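Local coordinates for neck and C-terminal motor domain of Kar3 (Candida glabrata, PDB 4GKR), which is a mitotic kinesin-14 motor that probably couples ATP hydrolysis to movement along microtubules, at residues S243-H248 against L264-L269; K154-F159 against I205-L210; D89-E94 against D129-A134. All blocks are in the same frame, centred on the assembly; numbering follows the deposited sequence.

Along the chain, interaction 3 closes first. Residues 89-94 meet 129-134 and enclose strand 108-113, the P-loop and helix 120-125. Interaction 2 follows. It brings 205-210 back to the long strand 152-163, with a small two-stranded sheet in the enclosed loop. Interaction 1 comes last and closes the short turn of the hairpin 242-252 and 259-268. The three lie in series; none nests in or crosses another. They still meet in space. The backbones of I246 and H248 in interaction 1 probably bond to E158 and S156 in interaction 2. L266 packs on I131 and V132, which ties the sheet to helix 131-147 of interaction 3.

Interaction 1. Residues S243-H248 against L264-L269; sequences SIFIIH and LNLVDL
I247 and L266 meet at the apolar centre of this antiparallel hairpin, with CD1 of I247 3.7 Å from CD1 of L266. F245 and L264 lie on the same face. I247 CG1 sits at the edge of the F245 ring, in its plane. This face packs under helix 131-147, where L266 touches V132 and L264 touches I139. On the other face I244 and V267 lie side by side, CG2 to CG2 at 3.9 Å. I244 also touches helix 321-326, and V267 touches F111. N265 joins that face. Its OD1 lies 3.9 Å from I246 CG2, and its ND2 is bonded to V108 O.

Six backbone hydrogen bonds link the pairs S243-D268, F245-L266 and I247-L264. F245 N to L266 O is 2.9 Å and nearly straight at 176°. At the polar end S243 N reaches D268 O at 2.8 Å. With CG anti to the backbone N (chi1 171°), the D268 carboxylate reaches the P-loop, where OD2 is hydrogen-bonded to T121 OG1. D268 opens the DLAG sequence of kinesin switch II. Backbone bonds and apolar packing on both faces thus fix the strand end that presents this carboxylate, about 4 Å from the bound magnesium ion.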
loop_
_atom_site.group_PDB
_atom_site.type_symbol
_atom_site.label_atom_id
_atom_site.label_comp_id
_atom_site.label_asym_id
_atom_site.label_seq_id
_atom_site.Cartn_x
_atom_site.Cartn_y
_atom_site.Cartn_z
ATOM N N SER A 243 -8.654 -2.685 2.366
ATOM C CA SER A 243 -8.905 -1.438 3.055
ATOM C C SER A 243 -8.165 -0.365 2.320
ATOM O O SER A 243 -6.933 -0.408 2.232
ATOM C CB SER A 243 -8.405 -1.517 4.486
ATOM O OG SER A 243 -9.329 -2.243 5.258
ATOM N N ILE A 244 -8.909 0.600 1.786
ATOM C CA ILE A 244 -8.289 1.659 1.017
ATOM C C ILE A 244 -8.462 3.025 1.669
ATOM O O ILE A 244 -9.577 3.477 1.936
ATOM C CB ILE A 244 -8.806 1.649 -0.425
ATOM C CG1 ILE A 244 -8.606 0.264 -1.019
ATOM C CG2 ILE A 244 -8.016 2.634 -1.276
ATOM C CD1 ILE A 244 -9.730 -0.166 -1.920
ATOM N N PHE A 245 -7.342 3.676 1.931
ATOM C CA PHE A 245 -7.360 5.046 2.384
ATOM C C PHE A 245 -6.975 5.947 1.211
ATOM O O PHE A 245 -5.921 5.777 0.619
ATOM C CB PHE A 245 -6.398 5.201 3.543
ATOM C CG PHE A 245 -6.687 6.385 4.401
ATOM C CD1 PHE A 245 -6.113 7.629 4.115
ATOM C CD2 PHE A 245 -7.531 6.272 5.493
ATOM C CE1 PHE A 245 -6.383 8.744 4.901
ATOM C CE2 PHE A 245 -7.807 7.386 6.282
ATOM C CZ PHE A 245 -7.223 8.625 5.987
ATOM N N ILE A 246 -7.841 6.878 0.833
ATOM C CA ILE A 246 -7.563 7.720 -0.326
ATOM C C ILE A 246 -7.356 9.141 0.155
ATOM O O ILE A 246 -8.217 9.695 0.835
ATOM C CB ILE A 246 -8.705 7.717 -1.362
ATOM C CG1 ILE A 246 -9.058 6.298 -1.796
ATOM C CG2 ILE A 246 -8.302 8.511 -2.592
ATOM C CD1 ILE A 246 -10.127 6.229 -2.876
ATOM N N ILE A 247 -6.211 9.723 -0.183
ATOM C CA ILE A 247 -5.955 11.121 0.110
ATOM C C ILE A 247 -5.902 11.918 -1.195
ATOM O O ILE A 247 -5.190 11.564 -2.118
ATOM C CB ILE A 247 -4.630 11.276 0.864
ATOM C CG1 ILE A 247 -4.592 10.285 2.030
ATOM C CG2 ILE A 247 -4.424 12.722 1.299
ATOM C CD1 ILE A 247 -3.218 10.096 2.649
ATOM N N HIS A 248 -6.680 12.980 -1.263
ATOM C CA HIS A 248 -6.655 13.873 -2.389
ATOM C C HIS A 248 -5.922 15.114 -1.964
ATOM O O HIS A 248 -6.200 15.675 -0.881
ATOM C CB HIS A 248 -8.073 14.228 -2.805
ATOM C CG HIS A 248 -8.839 13.087 -3.432
ATOM N ND1 HIS A 248 -9.096 13.024 -4.756
ATOM C CD2 HIS A 248 -9.430 11.960 -2.867
ATOM C CE1 HIS A 248 -9.810 11.915 -5.026
ATOM N NE2 HIS A 248 -10.011 11.262 -3.871
ATOM N N LEU A 264 -3.021 9.820 -3.323
ATOM C CA LEU A 264 -2.249 8.748 -2.701
ATOM C C LEU A 264 -3.237 7.681 -2.299
ATOM O O LEU A 264 -4.214 7.979 -1.632
ATOM C CB LEU A 264 -1.532 9.222 -1.447
ATOM C CG LEU A 264 -0.509 10.341 -1.579
ATOM C CD1 LEU A 264 -1.113 11.672 -1.173
ATOM C CD2 LEU A 264 0.686 10.060 -0.696
ATOM N N ASN A 265 -3.004 6.438 -2.688
ATOM C CA ASN A 265 -3.926 5.383 -2.305
ATOM C C ASN A 265 -3.174 4.432 -1.429
ATOM O O ASN A 265 -2.240 3.804 -1.900
ATOM C CB ASN A 265 -4.447 4.635 -3.526
ATOM C CG ASN A 265 -5.032 5.556 -4.558
ATOM O OD1 ASN A 265 -6.228 5.823 -4.560
ATOM N ND2 ASN A 265 -4.185 6.073 -5.430
ATOM N N LEU A 266 -3.548 4.334 -0.159
ATOM C CA LEU A 266 -2.807 3.491 0.749
ATOM C C LEU A 266 -3.668 2.306 0.969
ATOM O O LEU A 266 -4.749 2.430 1.523
ATOM C CB LEU A 266 -2.473 4.232 2.045
ATOM C CG LEU A 266 -1.824 5.585 1.707
ATOM C CD1 LEU A 266 -1.951 6.594 2.821
ATOM C CD2 LEU A 266 -0.375 5.439 1.267
ATOM N N VAL A 267 -3.201 1.154 0.495
ATOM C CA VAL A 267 -4.034 -0.037 0.420
ATOM C C VAL A 267 -3.527 -1.182 1.303
ATOM O O VAL A 267 -2.366 -1.531 1.278
ATOM C CB VAL A 267 -4.204 -0.488 -1.049
ATOM C CG1 VAL A 267 -5.159 -1.669 -1.155
ATOM C CG2 VAL A 267 -4.730 0.662 -1.901
ATOM N N ASP A 268 -4.428 -1.754 2.082
ATOM C CA ASP A 268 -4.168 -2.869 2.980
ATOM C C ASP A 268 -5.004 -4.020 2.404
ATOM O O ASP A 268 -6.213 -4.057 2.585
ATOM C CB ASP A 268 -4.651 -2.433 4.387
ATOM C CG ASP A 268 -4.666 -3.571 5.427
ATOM O OD1 ASP A 268 -4.120 -4.662 5.142
ATOM O OD2 ASP A 268 -5.223 -3.378 6.556
ATOM N N LEU A 269 -4.384 -4.951 1.688
ATOM C CA LEU A 269 -5.142 -5.946 0.915
ATOM C C LEU A 269 -5.756 -7.085 1.725
ATOM O O LEU A 269 -5.380 -7.333 2.870
ATOM C CB LEU A 269 -4.287 -6.503 -0.230
ATOM C CG LEU A 269 -3.920 -5.507 -1.353
ATOM C CD1 LEU A 269 -2.779 -5.977 -2.254
ATOM C CD2 LEU A 269 -5.124 -5.176 -2.210
HETATM O O HOH W 1 -7.430 -5.001 5.064
#

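Interaction 2. Residues K154-F159 against I205-L210; sequences KVSCEF and ITTCVL
V155, S156, C157 and E158 of the long strand 152-163 meet the chain around C208 and V209, a short antiparallel strand added to the central sheet of the kinesin motor domain. The other side of strand 152-163 pairs with strand 242-252, so S156 and E158 give their backbone bonds to that neighbour. C157 and C208 form a hydrogen-bonded pair. C157 N reaches C208 O at 2.9 Å, and C208 N reaches C157 O at 3.0 Å. Two residues further along each chain, L210 N bonds to V155 O at 2.9 Å, but with a more bent N-H...O angle of 144°. S156 and V209 make the non-hydrogen-bonded pair in between.

The apolar part of the contact is carried by V155, C157 and L210. L210 holds CG anti to its carbonyl carbon (chi1 -59°), and its CD1 reaches V155 CG1 at 3.8 Å. The same methyl lies 4.1 Å from C157 SG. C157 and C208 share a face of the sheet. C208 and L210 are also backed by V219 and V216 of helix 213-222.

S156 and V209 lie on the opposite face. Beyond them the contact becomes more polar. The E158 chain is bent about its CB-CG bond (chi2 133°) and runs alongside T207, with OE2 near T207 CB. T206 turns away, and its OG1 bonds to D169. At this end E158 crosses I205, whose CG2 lies 3.6 Å from E158 CG.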
loop_
_atom_site.group_PDB
_atom_site.type_symbol
_atom_site.label_atom_id
_atom_site.label_comp_id
_atom_site.label_asym_id
_atom_site.label_seq_id
_atom_site.Cartn_x
_atom_site.Cartn_y
_atom_site.Cartn_z
ATOM N N LYS A 154 -5.553 22.015 -0.265
ATOM C CA LYS A 154 -6.686 21.325 0.360
ATOM C C LYS A 154 -6.379 19.829 0.420
ATOM O O LYS A 154 -5.967 19.225 -0.577
ATOM C CB LYS A 154 -7.990 21.565 -0.405
ATOM C CG LYS A 154 -9.223 21.687 0.481
ATOM N N VAL A 155 -6.551 19.257 1.607
ATOM C CA VAL A 155 -6.355 17.841 1.828
ATOM C C VAL A 155 -7.693 17.236 2.205
ATOM O O VAL A 155 -8.297 17.628 3.201
ATOM C CB VAL A 155 -5.371 17.566 2.986
ATOM C CG1 VAL A 155 -5.105 16.074 3.117
ATOM C CG2 VAL A 155 -4.058 18.276 2.759
ATOM N N SER A 156 -8.167 16.287 1.414
ATOM C CA SER A 156 -9.326 15.511 1.822
ATOM C C SER A 156 -9.029 14.029 1.728
ATOM O O SER A 156 -8.065 13.613 1.085
ATOM C CB SER A 156 -10.559 15.874 0.999
ATOM O OG SER A 156 -10.228 16.016 -0.366
ATOM N N CYS A 157 -9.841 13.229 2.401
ATOM C CA CYS A 157 -9.654 11.801 2.351
ATOM C C CYS A 157 -10.958 11.027 2.406
ATOM O O CYS A 157 -12.001 11.554 2.779
ATOM C CB CYS A 157 -8.722 11.351 3.470
ATOM S SG CYS A 157 -9.536 11.273 5.078
ATOM N N GLU A 158 -10.853 9.765 2.016
ATOM C CA GLU A 158 -11.920 8.802 2.059
ATOM C C GLU A 158 -11.299 7.511 2.533
ATOM O O GLU A 158 -10.129 7.237 2.264
ATOM C CB GLU A 158 -12.533 8.612 0.673
ATOM C CG GLU A 158 -13.416 9.760 0.230
ATOM C CD GLU A 158 -13.130 10.236 -1.190
ATOM O OE1 GLU A 158 -12.372 9.552 -1.928
ATOM O OE2 GLU A 158 -13.671 11.309 -1.574
ATOM N N PHE A 159 -12.089 6.711 3.238
ATOM C CA PHE A 159 -11.614 5.486 3.822
ATOM C C PHE A 159 -12.654 4.423 3.544
ATOM O O PHE A 159 -13.750 4.449 4.112
ATOM C CB PHE A 159 -11.380 5.681 5.317
ATOM C CG PHE A 159 -10.586 4.581 5.966
ATOM C CD1 PHE A 159 -9.744 3.763 5.224
ATOM C CD2 PHE A 159 -10.672 4.375 7.329
ATOM C CE1 PHE A 159 -9.011 2.763 5.823
ATOM C CE2 PHE A 159 -9.944 3.371 7.938
ATOM C CZ PHE A 159 -9.113 2.558 7.182
ATOM N N ILE A 205 -19.988 8.617 -0.742
ATOM C CA ILE A 205 -18.913 8.330 0.196
ATOM C C ILE A 205 -18.645 9.606 0.969
ATOM O O ILE A 205 -18.584 10.681 0.369
ATOM C CB ILE A 205 -17.670 7.796 -0.547
ATOM C CG1 ILE A 205 -17.929 6.368 -1.021
ATOM C CG2 ILE A 205 -16.440 7.762 0.328
ATOM C CD1 ILE A 205 -18.140 5.347 0.070
ATOM N N THR A 206 -18.553 9.510 2.295
ATOM C CA THR A 206 -18.231 10.708 3.058
ATOM C C THR A 206 -16.774 11.032 2.868
ATOM O O THR A 206 -15.875 10.218 3.112
ATOM C CB THR A 206 -18.657 10.713 4.554
ATOM O OG1 THR A 206 -18.355 9.460 5.168
ATOM C CG2 THR A 206 -20.179 11.037 4.698
ATOM N N THR A 207 -16.561 12.219 2.334
ATOM C CA THR A 207 -15.226 12.718 2.165
ATOM C C THR A 207 -15.013 13.701 3.302
ATOM O O THR A 207 -15.751 14.681 3.474
ATOM C CB THR A 207 -14.962 13.268 0.733
ATOM O OG1 THR A 207 -13.888 14.224 0.743
ATOM C CG2 THR A 207 -16.229 13.891 0.127
ATOM N N CYS A 208 -14.029 13.363 4.116
ATOM C CA CYS A 208 -13.642 14.157 5.240
ATOM C C CYS A 208 -12.535 15.139 4.826
ATOM O O CYS A 208 -11.503 14.730 4.289
ATOM C CB CYS A 208 -13.179 13.213 6.337
ATOM S SG CYS A 208 -12.304 14.009 7.689
ATOM N N VAL A 209 -12.777 16.433 5.043
ATOM C CA VAL A 209 -11.773 17.477 4.816
ATOM C C VAL A 209 -10.804 17.539 6.002
ATOM O O VAL A 209 -11.220 17.818 7.128
ATOM C CB VAL A 209 -12.425 18.864 4.622
ATOM C CG1 VAL A 209 -11.374 19.962 4.684
ATOM C CG2 VAL A 209 -13.197 18.928 3.309
ATOM N N LEU A 210 -9.522 17.275 5.751
ATOM C CA LEU A 210 -8.486 17.350 6.796
ATOM C C LEU A 210 -8.004 18.794 6.995
ATOM O O LEU A 210 -7.084 19.268 6.321
ATOM C CB LEU A 210 -7.336 16.383 6.503
ATOM C CG LEU A 210 -7.749 14.905 6.391
ATOM C CD1 LEU A 210 -6.586 14.031 5.959
ATOM C CD2 LEU A 210 -8.337 14.362 7.683
#

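Interaction 3. Residues D89-E94 against D129-A134; sequences DEIFKE and DGIVPA
F92 and A134 form the main packing contact between the short helix 88-93 and the first turn of helix 131-147 in the kinesin motor domain. Helix 131-147 follows the P-loop helix 120-125 across the connection known in kinesins as loop 5. G130 takes its N-cap position, and A134 N bonds back to G130 O.

The main bump is the methyl of A134. It sits over one face of the F92 ring, 3.4 Å above the plane and offset toward the rim, in a CH-pi contact. A134 CB lies 3.7 Å from the F92 ring centroid and 22° off the ring normal. F92 has its CG anti to the backbone N (chi1 -164°), which lays the ring against A134. The A134 carbonyl runs along the ring on the CZ side. H138, one turn further along the same helix, meets the F92 ring edge-to-face.

At the more exposed end the side chains of D89 and D129 cross at about a right angle, with their carboxylate planes 41° apart. The two carboxylates face each other without a bond between them.

I131 supplies a second bump. Its CG2 branch packs on L266 of the central sheet. Its CD1 sits in the angle between I91 and the F92 ring edge, 4.3 Å from both I91 CG2 and F92 CD1.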
loop_
_atom_site.group_PDB
_atom_site.type_symbol
_atom_site.label_atom_id
_atom_site.label_comp_id
_atom_site.label_asym_id
_atom_site.label_seq_id
_atom_site.Cartn_x
_atom_site.Cartn_y
_atom_site.Cartn_z
ATOM N N ASP A 89 8.954 3.516 11.927
ATOM C CA ASP A 89 9.643 4.788 11.704
ATOM C C ASP A 89 10.800 4.682 10.728
ATOM O O ASP A 89 10.973 5.554 9.886
ATOM C CB ASP A 89 10.102 5.401 13.025
ATOM C CG ASP A 89 8.946 5.984 13.822
ATOM O OD1 ASP A 89 8.008 6.547 13.195
ATOM O OD2 ASP A 89 8.965 5.870 15.073
ATOM N N GLU A 90 11.571 3.608 10.829
ATOM C CA GLU A 90 12.694 3.405 9.926
ATOM C C GLU A 90 12.170 3.158 8.519
ATOM O O GLU A 90 12.695 3.688 7.541
ATOM C CB GLU A 90 13.589 2.246 10.410
ATOM N N ILE A 91 11.104 2.378 8.435
ATOM C CA ILE A 91 10.467 2.072 7.170
ATOM C C ILE A 91 9.915 3.311 6.466
ATOM O O ILE A 91 9.943 3.386 5.240
ATOM C CB ILE A 91 9.407 0.971 7.342
ATOM C CG1 ILE A 91 10.118 -0.385 7.385
ATOM C CG2 ILE A 91 8.377 1.018 6.222
ATOM C CD1 ILE A 91 9.210 -1.568 7.597
ATOM N N PHE A 92 9.433 4.290 7.222
ATOM C CA PHE A 92 8.939 5.500 6.574
ATOM C C PHE A 92 10.030 6.356 5.918
ATOM O O PHE A 92 9.766 7.038 4.919
ATOM C CB PHE A 92 8.059 6.353 7.488
ATOM C CG PHE A 92 7.257 7.367 6.735
ATOM C CD1 PHE A 92 6.118 6.980 6.025
ATOM C CD2 PHE A 92 7.669 8.688 6.665
ATOM C CE1 PHE A 92 5.378 7.898 5.294
ATOM C CE2 PHE A 92 6.941 9.609 5.917
ATOM C CZ PHE A 92 5.790 9.215 5.241
ATOM N N LYS A 93 11.247 6.319 6.467
ATOM C CA LYS A 93 12.375 7.063 5.883
ATOM C C LYS A 93 12.549 6.661 4.414
ATOM O O LYS A 93 12.756 7.517 3.560
ATOM C CB LYS A 93 13.668 6.851 6.686
ATOM N N GLU A 94 12.391 5.364 4.136
ATOM C CA GLU A 94 12.484 4.794 2.788
ATOM C C GLU A 94 11.178 4.852 1.964
ATOM O O GLU A 94 11.104 4.263 0.896
ATOM C CB GLU A 94 13.014 3.349 2.862
ATOM N N ASP A 129 2.750 5.414 13.891
ATOM C CA ASP A 129 3.861 4.773 13.195
ATOM C C ASP A 129 3.526 4.336 11.748
ATOM O O ASP A 129 4.384 4.384 10.863
ATOM C CB ASP A 129 4.322 3.556 14.019
ATOM C CG ASP A 129 5.457 3.887 15.006
ATOM O OD1 ASP A 129 6.615 4.064 14.557
ATOM O OD2 ASP A 129 5.216 3.932 16.240
ATOM N N GLY A 130 2.290 3.905 11.507
ATOM C CA GLY A 130 1.954 3.226 10.254
ATOM C C GLY A 130 2.011 4.115 9.024
ATOM O O GLY A 130 1.983 5.337 9.131
ATOM N N ILE A 131 2.082 3.506 7.847
ATOM C CA ILE A 131 2.124 4.274 6.602
ATOM C C ILE A 131 1.042 5.374 6.537
ATOM O O ILE A 131 1.350 6.517 6.191
ATOM C CB ILE A 131 2.085 3.364 5.352
ATOM C CG1 ILE A 131 3.271 2.384 5.341
ATOM C CG2 ILE A 131 2.064 4.181 4.068
ATOM C CD1 ILE A 131 4.616 3.000 5.676
ATOM N N VAL A 132 -0.203 5.058 6.896
ATOM C CA VAL A 132 -1.279 6.068 6.833
ATOM C C VAL A 132 -1.047 7.272 7.780
ATOM O O VAL A 132 -0.900 8.402 7.310
ATOM C CB VAL A 132 -2.687 5.442 6.988
ATOM C CG1 VAL A 132 -3.742 6.510 7.237
ATOM C CG2 VAL A 132 -3.034 4.593 5.777
ATOM N N PRO A 133 -0.985 7.055 9.107
ATOM C CA PRO A 133 -0.679 8.260 9.915
ATOM C C PRO A 133 0.645 8.950 9.549
ATOM O O PRO A 133 0.713 10.172 9.558
ATOM C CB PRO A 133 -0.638 7.743 11.349
ATOM C CG PRO A 133 -0.557 6.268 11.242
ATOM C CD PRO A 133 -1.235 5.878 9.956
ATOM N N ALA A 134 1.677 8.192 9.206
ATOM C CA ALA A 134 2.960 8.796 8.835
ATOM C C ALA A 134 2.838 9.634 7.555
ATOM O O ALA A 134 3.374 10.742 7.476
ATOM C CB ALA A 134 4.022 7.731 8.665
#